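Local coordinates for protein Per a 4 allergen (Periplaneta americana, PDB 3EBW) that is a major cockroach allergen with a lipocalin-like beta barrel, and probably carries small hydrophobic ligands as other lipocalins do, at residues Y95-A109 against L120-T134. Sequence-based numbering, arbitrary orientation.
Sequences YFMVGTDYQTYSIVA and LYWIASHETSFDDAT. Unlike the reference sequence in segment 95-109: Val98 (reference Ile). Unlike the reference sequence in segment 120-134: Glu127 (reference Gly).
Trp122 and Val108 are partners on one face of the sheet, CE3 of the indole close to CG1 of Val108, and the far rim of the indole turns to Tyr95, one strand further on; CZ3 comes to the edge of the phenol ring, 3.9 Å from CE1 of Tyr95. The indole CG lies beside its backbone N (chi1 -68°) as the benzo ring comes up to Tyr95. Ser106 and Ala124 share this face. The other face carries Tyr121: the methyl CB of Ala109 sits over the Tyr121 ring, 4.1 Å from the centroid, as a CH-pi contact, while CD1 of Ile107 meets the ring edge. Between the two layers strands 106-109 and 120-125 run antiparallel, and Val108 and Trp122 exchange both backbone bonds, Trp122 N to Val108 O being nearly straight at 167°.

At the end of strand 120-125, the hydroxyl of Ser125 donates to Thr104 O (OG to O 2.7 Å) from above the carbonyl plane, and takes Glu127 N in an ST turn. The His126 ring presents its edge to the 102-104 turn, with a weak bond from NE2 to Tyr102 O. At the helix start, Thr134 places CG2 3.6 Å from Tyr105 CB; Asp131 OD2, at the N-cap, accepts from both N and OG1 of Thr134, which reach it from opposite faces of the carboxylate plane.

These are neighbouring antiparallel strands of the lipocalin-like barrel: strand 20-27 flanks 119-125, strand 93-100 flanks 106-112, and helix 132-142 packs on the face of Ile107 and Ile123.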
# COMPACT_ATOMS: atom_id res chain seq x y z
N TYR A 95 12.58 -1.68 -16.60
CA TYR A 95 12.25 -2.57 -15.48
C TYR A 95 13.37 -3.59 -15.22
O TYR A 95 13.99 -4.11 -16.17
CB TYR A 95 10.98 -3.34 -15.81
CG TYR A 95 9.78 -2.46 -16.00
CD1 TYR A 95 8.98 -2.12 -14.91
CD2 TYR A 95 9.43 -1.98 -17.24
CE1 TYR A 95 7.87 -1.32 -15.06
CE2 TYR A 95 8.33 -1.18 -17.41
CZ TYR A 95 7.55 -0.85 -16.32
OH TYR A 95 6.42 -0.07 -16.46
N PHE A 96 13.61 -3.90 -13.95
CA PHE A 96 14.64 -4.86 -13.53
C PHE A 96 14.05 -6.23 -13.28
O PHE A 96 13.08 -6.36 -12.59
CB PHE A 96 15.31 -4.37 -12.25
CG PHE A 96 16.03 -3.09 -12.43
CD1 PHE A 96 17.42 -3.06 -12.51
CD2 PHE A 96 15.33 -1.90 -12.63
CE1 PHE A 96 18.08 -1.87 -12.78
CE2 PHE A 96 15.98 -0.71 -12.90
CZ PHE A 96 17.36 -0.69 -12.97
N MSE A 97 14.65 -7.27 -13.85
CA MSE A 97 14.15 -8.61 -13.64
C MSE A 97 14.83 -9.11 -12.39
O MSE A 97 15.92 -9.63 -12.47
CB MSE A 97 14.54 -9.49 -14.80
CG MSE A 97 14.12 -10.91 -14.63
SE MSE A 97 12.21 -10.99 -14.37
CE MSE A 97 11.64 -11.15 -16.22
N VAL A 98 14.19 -8.96 -11.24
CA VAL A 98 14.78 -9.41 -9.98
C VAL A 98 14.96 -10.92 -9.85
O VAL A 98 15.93 -11.38 -9.22
CB VAL A 98 13.94 -8.91 -8.81
CG1 VAL A 98 14.48 -9.44 -7.49
CG2 VAL A 98 13.93 -7.40 -8.84
N GLY A 99 14.05 -11.70 -10.42
CA GLY A 99 14.17 -13.14 -10.34
C GLY A 99 13.05 -13.93 -10.99
O GLY A 99 11.87 -13.64 -10.77
N THR A 100 13.40 -14.93 -11.78
CA THR A 100 12.37 -15.74 -12.42
C THR A 100 12.86 -17.12 -12.91
O THR A 100 14.04 -17.34 -13.13
CB THR A 100 11.76 -15.01 -13.60
OG1 THR A 100 10.71 -15.82 -14.14
CG2 THR A 100 12.81 -14.74 -14.68
N ASP A 101 11.92 -18.05 -13.08
CA ASP A 101 12.26 -19.37 -13.57
C ASP A 101 11.50 -19.57 -14.87
O ASP A 101 11.37 -20.68 -15.37
CB ASP A 101 11.88 -20.44 -12.55
CG ASP A 101 10.38 -20.67 -12.48
OD1 ASP A 101 9.98 -21.58 -11.73
OD2 ASP A 101 9.60 -19.97 -13.15
N TYR A 102 11.00 -18.46 -15.40
CA TYR A 102 10.24 -18.42 -16.64
C TYR A 102 9.03 -19.33 -16.70
O TYR A 102 8.44 -19.45 -17.76
CB TYR A 102 11.11 -18.73 -17.87
CG TYR A 102 12.29 -17.81 -18.04
CD1 TYR A 102 13.50 -18.10 -17.41
CD2 TYR A 102 12.21 -16.66 -18.81
CE1 TYR A 102 14.59 -17.26 -17.54
CE2 TYR A 102 13.30 -15.81 -18.94
CZ TYR A 102 14.49 -16.12 -18.30
OH TYR A 102 15.56 -15.28 -18.35
N GLN A 103 8.66 -19.97 -15.60
CA GLN A 103 7.48 -20.82 -15.64
C GLN A 103 6.90 -21.28 -14.31
O GLN A 103 6.65 -22.47 -14.13
CB GLN A 103 7.71 -22.02 -16.57
CG GLN A 103 7.10 -21.79 -17.97
CD GLN A 103 7.49 -22.83 -19.00
OE1 GLN A 103 7.21 -24.02 -18.84
NE2 GLN A 103 8.13 -22.38 -20.07
N THR A 104 6.66 -20.34 -13.40
CA THR A 104 6.09 -20.63 -12.09
C THR A 104 6.00 -19.37 -11.23
O THR A 104 4.97 -19.11 -10.62
CB THR A 104 6.91 -21.69 -11.32
OG1 THR A 104 6.02 -22.49 -10.55
CG2 THR A 104 7.88 -21.06 -10.35
N TYR A 105 7.08 -18.59 -11.20
CA TYR A 105 7.15 -17.35 -10.45
C TYR A 105 7.95 -16.34 -11.27
O TYR A 105 8.74 -16.72 -12.12
CB TYR A 105 7.82 -17.57 -9.10
CG TYR A 105 9.31 -17.70 -9.16
CD1 TYR A 105 9.92 -18.87 -9.63
CD2 TYR A 105 10.13 -16.66 -8.75
CE1 TYR A 105 11.30 -18.99 -9.68
CE2 TYR A 105 11.52 -16.77 -8.79
CZ TYR A 105 12.10 -17.94 -9.26
OH TYR A 105 13.47 -18.04 -9.31
N SER A 106 7.76 -15.05 -11.01
CA SER A 106 8.45 -14.02 -11.75
C SER A 106 8.48 -12.72 -11.00
O SER A 106 7.50 -11.99 -11.06
CB SER A 106 7.73 -13.78 -13.08
OG SER A 106 7.91 -12.43 -13.50
N ILE A 107 9.57 -12.39 -10.32
CA ILE A 107 9.56 -11.11 -9.62
C ILE A 107 10.29 -10.00 -10.41
O ILE A 107 11.50 -10.03 -10.59
CB ILE A 107 10.03 -11.28 -8.08
CG1 ILE A 107 11.18 -10.37 -7.75
CG2 ILE A 107 10.33 -12.74 -7.71
CD1 ILE A 107 10.80 -8.94 -7.65
N VAL A 108 9.50 -9.05 -10.92
CA VAL A 108 9.94 -7.90 -11.70
C VAL A 108 9.83 -6.65 -10.84
O VAL A 108 9.08 -6.67 -9.88
CB VAL A 108 9.03 -7.69 -12.94
CG1 VAL A 108 9.11 -6.26 -13.45
CG2 VAL A 108 9.46 -8.60 -14.04
N ALA A 109 10.53 -5.57 -11.18
CA ALA A 109 10.47 -4.36 -10.38
C ALA A 109 10.91 -3.11 -11.13
O ALA A 109 11.81 -3.16 -11.95
CB ALA A 109 11.31 -4.52 -9.12
N LEU A 120 8.81 -0.34 -6.87
CA LEU A 120 7.61 -1.17 -6.87
C LEU A 120 7.97 -2.59 -7.26
O LEU A 120 8.64 -2.80 -8.27
CB LEU A 120 6.57 -0.62 -7.88
CG LEU A 120 5.90 0.76 -7.77
CD1 LEU A 120 5.14 0.89 -6.48
CD2 LEU A 120 6.92 1.84 -7.83
N TYR A 121 7.55 -3.57 -6.48
CA TYR A 121 7.82 -4.97 -6.85
C TYR A 121 6.53 -5.64 -7.29
O TYR A 121 5.48 -5.37 -6.72
CB TYR A 121 8.44 -5.77 -5.69
CG TYR A 121 9.84 -5.32 -5.34
CD1 TYR A 121 10.93 -6.15 -5.57
CD2 TYR A 121 10.06 -4.05 -4.81
CE1 TYR A 121 12.21 -5.74 -5.28
CE2 TYR A 121 11.33 -3.63 -4.52
CZ TYR A 121 12.41 -4.48 -4.75
OH TYR A 121 13.68 -4.08 -4.41
N TRP A 122 6.61 -6.48 -8.31
CA TRP A 122 5.45 -7.20 -8.83
C TRP A 122 5.81 -8.69 -8.87
O TRP A 122 6.77 -9.09 -9.51
CB TRP A 122 5.11 -6.67 -10.23
CG TRP A 122 4.58 -5.24 -10.24
CD1 TRP A 122 3.34 -4.83 -9.86
CD2 TRP A 122 5.28 -4.05 -10.67
NE1 TRP A 122 3.22 -3.45 -10.02
CE2 TRP A 122 4.39 -2.96 -10.51
CE3 TRP A 122 6.56 -3.80 -11.17
CZ2 TRP A 122 4.74 -1.65 -10.83
CZ3 TRP A 122 6.90 -2.48 -11.48
CH2 TRP A 122 5.99 -1.43 -11.31
N ILE A 123 5.07 -9.49 -8.13
CA ILE A 123 5.34 -10.93 -8.08
C ILE A 123 4.34 -11.53 -9.05
O ILE A 123 3.15 -11.24 -8.96
CB ILE A 123 5.16 -11.49 -6.62
CG1 ILE A 123 6.31 -11.01 -5.72
CG2 ILE A 123 5.20 -12.99 -6.62
CD1 ILE A 123 6.42 -9.51 -5.58
N ALA A 124 4.81 -12.35 -9.98
CA ALA A 124 3.93 -12.92 -11.01
C ALA A 124 4.00 -14.44 -11.23
O ALA A 124 4.93 -15.10 -10.81
CB ALA A 124 4.17 -12.19 -12.34
N SER A 125 3.01 -14.98 -11.92
CA SER A 125 3.00 -16.41 -12.17
C SER A 125 2.15 -16.81 -13.37
O SER A 125 1.32 -16.02 -13.85
CB SER A 125 2.49 -17.15 -10.93
OG SER A 125 2.37 -18.53 -11.18
N HIS A 126 2.37 -18.03 -13.86
CA HIS A 126 1.61 -18.55 -14.99
C HIS A 126 0.32 -19.13 -14.44
O HIS A 126 -0.71 -19.14 -15.11
CB HIS A 126 2.41 -19.63 -15.73
CG HIS A 126 3.42 -19.08 -16.69
ND1 HIS A 126 3.07 -18.31 -17.77
CD2 HIS A 126 4.77 -19.17 -16.71
CE1 HIS A 126 4.16 -17.95 -18.42
NE2 HIS A 126 5.21 -18.46 -17.79
N GLU A 127 0.39 -19.60 -13.20
CA GLU A 127 -0.76 -20.14 -12.50
C GLU A 127 -1.52 -18.92 -11.98
O GLU A 127 -1.19 -17.79 -12.33
CB GLU A 127 -0.29 -20.99 -11.33
CG GLU A 127 0.66 -22.09 -11.74
CD GLU A 127 0.01 -23.06 -12.69
OE1 GLU A 127 -0.97 -23.71 -12.29
OE2 GLU A 127 0.47 -23.16 -13.85
N THR A 128 -2.53 -19.13 -11.15
CA THR A 128 -3.28 -18.02 -10.58
C THR A 128 -3.05 -17.99 -9.08
O THR A 128 -3.78 -17.33 -8.37
CB THR A 128 -4.78 -18.14 -10.81
OG1 THR A 128 -5.19 -19.48 -10.49
CG2 THR A 128 -5.14 -17.79 -12.24
N SER A 129 -2.03 -18.71 -8.61
CA SER A 129 -1.71 -18.76 -7.18
C SER A 129 -0.45 -19.58 -6.93
O SER A 129 -0.10 -20.45 -7.72
CB SER A 129 -2.86 -19.38 -6.40
OG SER A 129 -3.20 -20.65 -6.94
N PHE A 130 0.21 -19.33 -5.81
CA PHE A 130 1.43 -20.07 -5.50
C PHE A 130 1.23 -21.26 -4.56
O PHE A 130 0.45 -21.19 -3.62
CB PHE A 130 2.46 -19.14 -4.84
CG PHE A 130 3.00 -18.06 -5.75
CD1 PHE A 130 3.25 -18.30 -7.09
CD2 PHE A 130 3.30 -16.81 -5.23
CE1 PHE A 130 3.80 -17.32 -7.90
CE2 PHE A 130 3.85 -15.84 -6.02
CZ PHE A 130 4.10 -16.09 -7.36
N ASP A 131 1.93 -22.36 -4.81
CA ASP A 131 1.86 -23.50 -3.91
C ASP A 131 2.92 -23.19 -2.86
O ASP A 131 3.90 -22.50 -3.14
CB ASP A 131 2.17 -24.81 -4.65
CG ASP A 131 3.53 -24.81 -5.33
OD1 ASP A 131 3.84 -25.79 -6.04
OD2 ASP A 131 4.28 -23.83 -5.18
N ASP A 132 2.73 -23.66 -1.63
CA ASP A 132 3.69 -23.36 -0.57
C ASP A 132 5.14 -23.50 -1.02
O ASP A 132 6.02 -22.83 -0.49
CB ASP A 132 3.39 -24.23 0.65
CG ASP A 132 2.05 -23.87 1.29
OD1 ASP A 132 1.98 -22.82 1.96
OD2 ASP A 132 1.06 -24.61 1.09
N ALA A 133 5.36 -24.36 -2.01
CA ALA A 133 6.70 -24.57 -2.54
C ALA A 133 7.26 -23.26 -3.12
O ALA A 133 8.25 -22.72 -2.63
CB ALA A 133 6.66 -25.63 -3.63
N THR A 134 6.61 -22.78 -4.18
CA THR A 134 7.00 -21.55 -4.86
C THR A 134 7.18 -20.41 -3.84
O THR A 134 8.29 -19.90 -3.67
CB THR A 134 5.95 -21.15 -5.93
OG1 THR A 134 5.73 -22.25 -6.83
CG2 THR A 134 6.42 -19.96 -6.74